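Local coordinates for uncharacterized protein (Parabacteroides merdae ATCC 43184, PDB 4OPW) that is of unknown function but probably serves as a cell-surface adhesin, built on a right-handed parallel beta-helix of the pectate-lyase-like kind, at residues G7-I18 with P41-H52; L133-M141 with S154-L163. All coordinates share one frame; numbering follows the deposited sequence.

Interaction 1. Residues G7-I18 with P41-H52; sequences GNGKLSTKKITI and PHIEITVDENLH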
# COMPACT_ATOMS: atom_id res chain seq x y z
N GLY A 7 -23.09 15.03 7.61
CA GLY A 7 -23.97 14.03 7.03
C GLY A 7 -25.28 13.90 7.77
O GLY A 7 -25.32 13.96 9.01
N ASN A 8 -26.39 13.72 7.01
CA ASN A 8 -27.72 13.57 7.60
C ASN A 8 -28.01 12.08 7.98
O ASN A 8 -29.14 11.74 8.37
CB ASN A 8 -28.79 14.11 6.62
CG ASN A 8 -29.05 13.25 5.40
OD1 ASN A 8 -28.41 12.22 5.16
ND2 ASN A 8 -30.04 13.65 4.59
N GLY A 9 -27.01 11.22 7.83
CA GLY A 9 -27.11 9.81 8.22
C GLY A 9 -27.82 8.89 7.26
O GLY A 9 -27.94 7.70 7.55
N LYS A 10 -28.28 9.41 6.10
CA LYS A 10 -28.99 8.62 5.09
C LYS A 10 -28.07 8.42 3.89
O LYS A 10 -27.91 9.31 3.06
CB LYS A 10 -30.31 9.28 4.67
CG LYS A 10 -31.25 9.48 5.85
CD LYS A 10 -32.48 10.20 5.44
CE LYS A 10 -33.46 10.33 6.59
NZ LYS A 10 -34.76 10.88 6.12
N LEU A 11 -27.44 7.25 3.82
CA LEU A 11 -26.53 6.93 2.73
C LEU A 11 -27.26 6.79 1.41
O LEU A 11 -28.37 6.25 1.36
CB LEU A 11 -25.72 5.65 3.01
CG LEU A 11 -24.79 5.62 4.24
CD1 LEU A 11 -24.16 4.23 4.37
CD2 LEU A 11 -23.68 6.68 4.13
N SER A 12 -26.64 7.28 0.33
CA SER A 12 -27.14 7.12 -1.03
C SER A 12 -25.96 6.88 -1.95
O SER A 12 -24.84 7.35 -1.67
CB SER A 12 -27.96 8.33 -1.49
OG SER A 12 -27.16 9.45 -1.83
N THR A 13 -26.20 6.14 -3.03
CA THR A 13 -25.15 5.82 -3.99
C THR A 13 -25.44 6.49 -5.34
O THR A 13 -26.57 6.46 -5.82
CB THR A 13 -25.03 4.30 -4.11
OG1 THR A 13 -24.77 3.75 -2.82
CG2 THR A 13 -23.93 3.88 -5.06
N LYS A 14 -24.41 7.14 -5.91
CA LYS A 14 -24.46 7.76 -7.23
C LYS A 14 -23.34 7.19 -8.09
O LYS A 14 -22.19 7.11 -7.63
CB LYS A 14 -24.38 9.28 -7.16
CG LYS A 14 -25.61 9.94 -6.53
CD LYS A 14 -25.47 11.46 -6.55
CE LYS A 14 -26.57 12.16 -5.78
NZ LYS A 14 -27.88 12.09 -6.48
N LYS A 15 -23.67 6.83 -9.33
CA LYS A 15 -22.73 6.25 -10.27
C LYS A 15 -22.65 7.11 -11.52
O LYS A 15 -23.68 7.42 -12.15
CB LYS A 15 -23.14 4.81 -10.61
CG LYS A 15 -22.13 4.08 -11.50
CD LYS A 15 -22.60 2.67 -11.79
CE LYS A 15 -21.49 1.80 -12.32
NZ LYS A 15 -21.82 0.35 -12.21
N ILE A 16 -21.44 7.50 -11.89
CA ILE A 16 -21.23 8.32 -13.08
C ILE A 16 -20.05 7.76 -13.86
O ILE A 16 -19.29 6.94 -13.33
CB ILE A 16 -21.02 9.84 -12.74
CG1 ILE A 16 -19.73 10.06 -11.89
CG2 ILE A 16 -22.28 10.48 -12.07
CD1 ILE A 16 -19.26 11.51 -11.72
N THR A 17 -19.88 8.23 -15.10
CA THR A 17 -18.72 7.84 -15.88
C THR A 17 -17.54 8.62 -15.33
O THR A 17 -17.73 9.68 -14.70
CB THR A 17 -18.95 8.11 -17.37
OG1 THR A 17 -19.27 9.50 -17.53
CG2 THR A 17 -20.05 7.21 -17.95
N ILE A 18 -16.33 8.09 -15.54
CA ILE A 18 -15.12 8.77 -15.12
C ILE A 18 -14.09 8.73 -16.24
O ILE A 18 -14.04 7.75 -16.99
CB ILE A 18 -14.56 8.17 -13.79
CG1 ILE A 18 -13.48 9.08 -13.16
CG2 ILE A 18 -14.08 6.70 -13.95
CD1 ILE A 18 -12.98 8.62 -11.73
N PRO A 41 -14.85 3.08 -17.90
CA PRO A 41 -14.64 3.46 -16.50
C PRO A 41 -15.81 4.24 -15.91
O PRO A 41 -16.37 5.17 -16.53
CB PRO A 41 -13.36 4.29 -16.53
CG PRO A 41 -12.67 3.88 -17.80
CD PRO A 41 -13.80 3.66 -18.77
N HIS A 42 -16.19 3.81 -14.71
CA HIS A 42 -17.20 4.45 -13.88
C HIS A 42 -16.65 4.70 -12.49
O HIS A 42 -15.67 4.06 -12.07
CB HIS A 42 -18.48 3.60 -13.79
CG HIS A 42 -19.28 3.58 -15.05
ND1 HIS A 42 -19.07 2.62 -16.02
CD2 HIS A 42 -20.29 4.39 -15.46
CE1 HIS A 42 -19.94 2.88 -16.99
NE2 HIS A 42 -20.69 3.94 -16.70
N ILE A 43 -17.30 5.62 -11.76
CA ILE A 43 -17.01 5.87 -10.36
C ILE A 43 -18.35 5.86 -9.62
O ILE A 43 -19.31 6.51 -10.04
CB ILE A 43 -16.14 7.12 -10.07
CG1 ILE A 43 -15.73 7.19 -8.57
CG2 ILE A 43 -16.77 8.43 -10.59
CD1 ILE A 43 -14.46 8.02 -8.30
N GLU A 44 -18.42 5.06 -8.56
CA GLU A 44 -19.61 4.91 -7.74
C GLU A 44 -19.27 5.41 -6.34
O GLU A 44 -18.31 4.93 -5.72
CB GLU A 44 -20.01 3.42 -7.75
CG GLU A 44 -21.39 3.15 -7.19
CD GLU A 44 -21.85 1.72 -7.44
OE1 GLU A 44 -21.11 0.78 -7.07
OE2 GLU A 44 -22.96 1.55 -7.98
N ILE A 45 -20.05 6.41 -5.87
CA ILE A 45 -19.85 7.06 -4.57
C ILE A 45 -21.03 6.78 -3.66
O ILE A 45 -22.18 7.07 -4.04
CB ILE A 45 -19.66 8.62 -4.72
CG1 ILE A 45 -18.55 9.01 -5.70
CG2 ILE A 45 -19.51 9.34 -3.34
CD1 ILE A 45 -17.09 8.62 -5.28
N THR A 46 -20.74 6.29 -2.45
CA THR A 46 -21.73 6.14 -1.38
C THR A 46 -21.32 7.08 -0.25
O THR A 46 -20.22 6.95 0.30
CB THR A 46 -21.87 4.68 -0.90
OG1 THR A 46 -22.15 3.86 -2.02
CG2 THR A 46 -22.98 4.51 0.15
N VAL A 47 -22.21 8.00 0.12
CA VAL A 47 -21.97 8.95 1.21
C VAL A 47 -23.35 9.46 1.67
O VAL A 47 -24.34 9.21 0.98
CB VAL A 47 -20.99 10.09 0.74
CG1 VAL A 47 -21.67 11.07 -0.24
CG2 VAL A 47 -20.36 10.83 1.92
N ASP A 48 -23.43 10.17 2.80
CA ASP A 48 -24.73 10.73 3.22
C ASP A 48 -25.31 11.51 2.05
O ASP A 48 -24.56 12.22 1.37
CB ASP A 48 -24.57 11.63 4.45
CG ASP A 48 -23.86 10.93 5.59
OD1 ASP A 48 -22.67 10.58 5.43
OD2 ASP A 48 -24.45 10.86 6.68
N GLU A 49 -26.60 11.31 1.76
CA GLU A 49 -27.20 11.93 0.57
C GLU A 49 -26.94 13.44 0.44
O GLU A 49 -26.67 13.91 -0.67
CB GLU A 49 -28.72 11.65 0.51
CG GLU A 49 -29.47 11.99 1.79
CD GLU A 49 -30.96 11.71 1.77
OE1 GLU A 49 -31.39 10.79 1.03
OE2 GLU A 49 -31.69 12.41 2.49
N ASN A 50 -26.97 14.20 1.57
CA ASN A 50 -26.77 15.66 1.52
C ASN A 50 -25.30 16.05 1.29
O ASN A 50 -25.02 17.24 1.08
CB ASN A 50 -27.30 16.32 2.82
CG ASN A 50 -26.51 15.91 4.05
OD1 ASN A 50 -26.28 14.72 4.29
ND2 ASN A 50 -26.00 16.89 4.79
N LEU A 51 -24.37 15.07 1.28
CA LEU A 51 -22.94 15.37 1.11
C LEU A 51 -22.45 15.18 -0.34
O LEU A 51 -21.34 15.63 -0.65
CB LEU A 51 -22.09 14.54 2.09
CG LEU A 51 -22.31 14.87 3.58
CD1 LEU A 51 -21.39 14.01 4.46
CD2 LEU A 51 -22.05 16.36 3.88
N HIS A 52 -23.27 14.56 -1.22
CA HIS A 52 -22.85 14.35 -2.63
C HIS A 52 -22.41 15.67 -3.32
O HIS A 52 -21.40 15.62 -4.05
CB HIS A 52 -23.93 13.66 -3.45
CG HIS A 52 -24.00 12.19 -3.19
ND1 HIS A 52 -23.11 11.31 -3.78
CD2 HIS A 52 -24.84 11.50 -2.38
CE1 HIS A 52 -23.45 10.11 -3.34
NE2 HIS A 52 -24.48 10.17 -2.50
O HOH W 1 -30.84 8.14 0.76
O HOH W 2 -19.93 0.31 -9.74
O HOH W 3 -23.46 -0.65 -9.81
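Ile18 and Ile43 meet through their CD1 methyls at 3.8 Å, and CG2 of Ile43 turns to CG1 of Ile16 on the same face of this antiparallel strand pair. Branched aliphatic residues suit that face because Ile57 and Ile59 of strand 55-60 and Leu64 close over Ile18. Farther along, Lys14 lies over one face of the His52 ring, CD 3.8 Å from the centroid in a CH-pi contact, while Val47 CG1 packs against the opposite face. NE2 donates to Ser12 O at 3.0 Å; that oxygen lies in the ring plane, though NE2 stands well above the carbonyl plane, and with both faces packed the bond limits the ring's rotation. On the other face, Thr13 and Thr46 both hold OG1 beside the backbone N (chi1 -57° and -55°), where the hydroxyls share a hydrogen bond of 2.7 Å. One water joins Lys15 NZ to Glu44 OE2; a second reaches OE1 only weakly. Beyond the strands, Asn8 N donates to Asn50 OD1 and Asn8 ND2 to Glu49 OE2. Gly9 N uses the anti lone pair of Asp48 OD2, and Thr77 OG1 is that oxygen's second partner. Backbone pairing and specific polar bonds therefore hold an exposed edge strand, with water between Lys15 and Glu44.

Interaction 2. Residues L133-M141 with S154-L163; sequences LNVSGSANM and SINGSGTINL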
# COMPACT_ATOMS: atom_id res chain seq x y z
N LEU A 133 6.83 -0.54 -2.51
CA LEU A 133 5.91 -0.40 -1.40
C LEU A 133 6.53 0.37 -0.26
O LEU A 133 7.65 0.08 0.17
CB LEU A 133 5.49 -1.79 -0.91
CG LEU A 133 5.02 -2.78 -2.00
CD1 LEU A 133 4.70 -4.14 -1.40
CD2 LEU A 133 3.80 -2.25 -2.76
N ASN A 134 5.80 1.39 0.21
CA ASN A 134 6.25 2.27 1.28
C ASN A 134 5.17 2.45 2.30
O ASN A 134 4.03 2.77 1.96
CB ASN A 134 6.66 3.63 0.69
CG ASN A 134 7.69 3.51 -0.41
OD1 ASN A 134 8.87 3.48 -0.13
ND2 ASN A 134 7.24 3.34 -1.67
N VAL A 135 5.53 2.23 3.58
CA VAL A 135 4.58 2.39 4.67
C VAL A 135 5.16 3.36 5.70
O VAL A 135 6.37 3.33 5.99
CB VAL A 135 4.22 1.00 5.29
CG1 VAL A 135 3.77 1.13 6.75
CG2 VAL A 135 3.15 0.29 4.45
N SER A 136 4.28 4.19 6.30
CA SER A 136 4.67 5.05 7.42
C SER A 136 3.44 5.33 8.27
O SER A 136 2.33 4.95 7.87
CB SER A 136 5.34 6.33 6.94
OG SER A 136 4.40 7.24 6.38
N GLY A 137 3.64 5.94 9.44
CA GLY A 137 2.55 6.35 10.33
C GLY A 137 1.59 5.25 10.71
O GLY A 137 0.38 5.48 10.76
N SER A 138 2.13 4.05 11.00
CA SER A 138 1.38 2.87 11.45
C SER A 138 0.38 2.37 10.43
O SER A 138 -0.56 1.64 10.81
CB SER A 138 0.69 3.11 12.80
OG SER A 138 1.62 3.53 13.79
N ALA A 139 0.59 2.68 9.13
CA ALA A 139 -0.23 2.11 8.08
C ALA A 139 0.12 0.61 7.92
O ALA A 139 1.14 0.14 8.44
CB ALA A 139 -0.02 2.87 6.75
N ASN A 140 -0.77 -0.15 7.27
CA ASN A 140 -0.57 -1.59 7.08
C ASN A 140 -0.85 -1.97 5.66
O ASN A 140 -1.79 -1.46 5.04
CB ASN A 140 -1.48 -2.37 8.03
CG ASN A 140 -1.16 -2.15 9.48
OD1 ASN A 140 -0.14 -2.63 9.99
ND2 ASN A 140 -1.97 -1.38 10.18
N MSE A 141 -0.06 -2.90 5.13
CA MSE A 141 -0.29 -3.35 3.78
C MSE A 141 -0.29 -4.87 3.72
O MSE A 141 0.52 -5.52 4.39
CB MSE A 141 0.76 -2.79 2.84
CG MSE A 141 0.35 -2.89 1.40
SE MSE A 141 1.82 -2.09 0.42
CE MSE A 141 1.84 -0.49 0.91
N SER A 154 9.73 -0.64 2.06
CA SER A 154 10.25 0.23 3.10
C SER A 154 9.21 0.64 4.11
O SER A 154 8.05 0.93 3.74
CB SER A 154 10.86 1.48 2.47
OG SER A 154 11.70 1.15 1.38
N ILE A 155 9.61 0.62 5.39
CA ILE A 155 8.77 1.09 6.50
C ILE A 155 9.53 2.20 7.22
O ILE A 155 10.70 2.01 7.52
CB ILE A 155 8.35 -0.04 7.47
CG1 ILE A 155 7.58 -1.16 6.73
CG2 ILE A 155 7.48 0.56 8.64
CD1 ILE A 155 7.22 -2.33 7.59
N ASN A 156 8.86 3.34 7.54
CA ASN A 156 9.45 4.44 8.30
C ASN A 156 8.55 4.82 9.46
O ASN A 156 7.34 4.97 9.27
CB ASN A 156 9.69 5.66 7.41
CG ASN A 156 10.97 5.56 6.67
OD1 ASN A 156 12.03 5.89 7.20
ND2 ASN A 156 10.90 5.07 5.45
N GLY A 157 9.13 4.89 10.65
CA GLY A 157 8.41 5.24 11.88
C GLY A 157 7.72 4.05 12.51
O GLY A 157 8.07 3.63 13.61
N SER A 158 6.74 3.48 11.80
CA SER A 158 5.97 2.32 12.26
C SER A 158 5.06 1.86 11.15
O SER A 158 4.75 2.63 10.24
CB SER A 158 5.12 2.68 13.49
OG SER A 158 4.25 3.76 13.16
N GLY A 159 4.57 0.65 11.29
CA GLY A 159 3.65 0.06 10.34
C GLY A 159 4.07 -1.33 9.92
O GLY A 159 5.11 -1.83 10.37
N THR A 160 3.24 -1.99 9.08
CA THR A 160 3.55 -3.37 8.69
C THR A 160 3.33 -3.59 7.19
O THR A 160 2.46 -2.96 6.57
CB THR A 160 2.75 -4.43 9.49
OG1 THR A 160 1.40 -4.46 9.03
CG2 THR A 160 2.80 -4.24 11.00
N ILE A 161 4.11 -4.51 6.62
CA ILE A 161 3.98 -4.94 5.22
C ILE A 161 3.97 -6.47 5.25
O ILE A 161 4.95 -7.08 5.67
CB ILE A 161 5.05 -4.36 4.26
CG1 ILE A 161 4.96 -2.79 4.21
CG2 ILE A 161 4.86 -4.96 2.84
CD1 ILE A 161 6.09 -2.05 3.44
N ASN A 162 2.85 -7.06 4.87
CA ASN A 162 2.70 -8.51 4.82
C ASN A 162 2.59 -8.96 3.38
O ASN A 162 1.60 -8.65 2.71
CB ASN A 162 1.48 -8.95 5.64
CG ASN A 162 1.26 -10.44 5.72
OD1 ASN A 162 2.04 -11.24 5.21
ND2 ASN A 162 0.15 -10.84 6.33
N LEU A 163 3.61 -9.66 2.89
CA LEU A 163 3.70 -10.19 1.51
C LEU A 163 3.55 -11.68 1.64
O LEU A 163 4.49 -12.37 2.01
CB LEU A 163 5.04 -9.79 0.85
CG LEU A 163 5.46 -8.32 0.92
CD1 LEU A 163 6.80 -8.11 0.23
CD2 LEU A 163 4.40 -7.40 0.28
O HOH W 4 10.31 0.85 -0.89
O HOH W 5 8.63 4.31 4.14
O HOH W 6 5.69 7.51 10.62
O HOH W 7 0.08 -5.97 7.25
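Val135 and Ile161 form the tight part of this contact, facing each other across the interior from two differently oriented strand layers. CG2 of Val135 reaches CG1 of Ile161 at 3.6 Å, the two side chains running antiparallel alongside one another; CG1, anti to the backbone N (chi1 155°), lies 3.7 Å from Gly159 CA, two residues back on the same strand as Ile161. Gly159, at phi 130°, has no side chain, so its CA can come close to Val135 CG1 and Ala139 O. Farther along the strands from the turns, Leu133 CD1 meets Leu163 CD2 at 3.7 Å, and selenomethionine Met141 lies alongside, packed also on Ile112. The outward faces are looser and wet. Thr160 OG1 donates to Asn140 OD1 at 2.6 Å, in the carbonyl plane and on a lone pair, and one water bridges that hydroxyl to Met141 O. Another water links Val135 O to Asn156 ND2. At the corner, Ser138 OG and Ser158 OG share a hydrogen bond of 2.7 Å, while the type I' turn from Ser136 to Ala139 uses positive phi at Gly137 and Ser138. Within each layer the strands pair in parallel, Val135 beside Ile155 and Met141 beside Ile161, 4.8 Å between CA atoms. Such in-register stacking of successive coils, with aliphatic residues inside and polar ones outside, is the hallmark of the parallel beta-helix of pectate-lyase-like proteins.

How the interactions relate
Interaction 2 lies near the middle of the chain, its centre 8 Å from the chain's own, whereas interaction 1 sits 25 Å out at the N-terminal end; their nearest atoms are about 21 Å apart. Residues 7-18 and 41-52 form an antiparallel pair joined to the body through strand 80-85. The segments 133-141 and 154-163 instead belong to parallel coils, each contributing strands to two layers. Chemistry follows place. The terminal pair is only partly buried, strand 11-17 being its exposed side, with aliphatic packing at one end and lysine, glutamate and asparagine elsewhere. The central coils enclose an apolar interior of valine, leucine, isoleucine and selenomethionine and leave serine, threonine and asparagine for the outside.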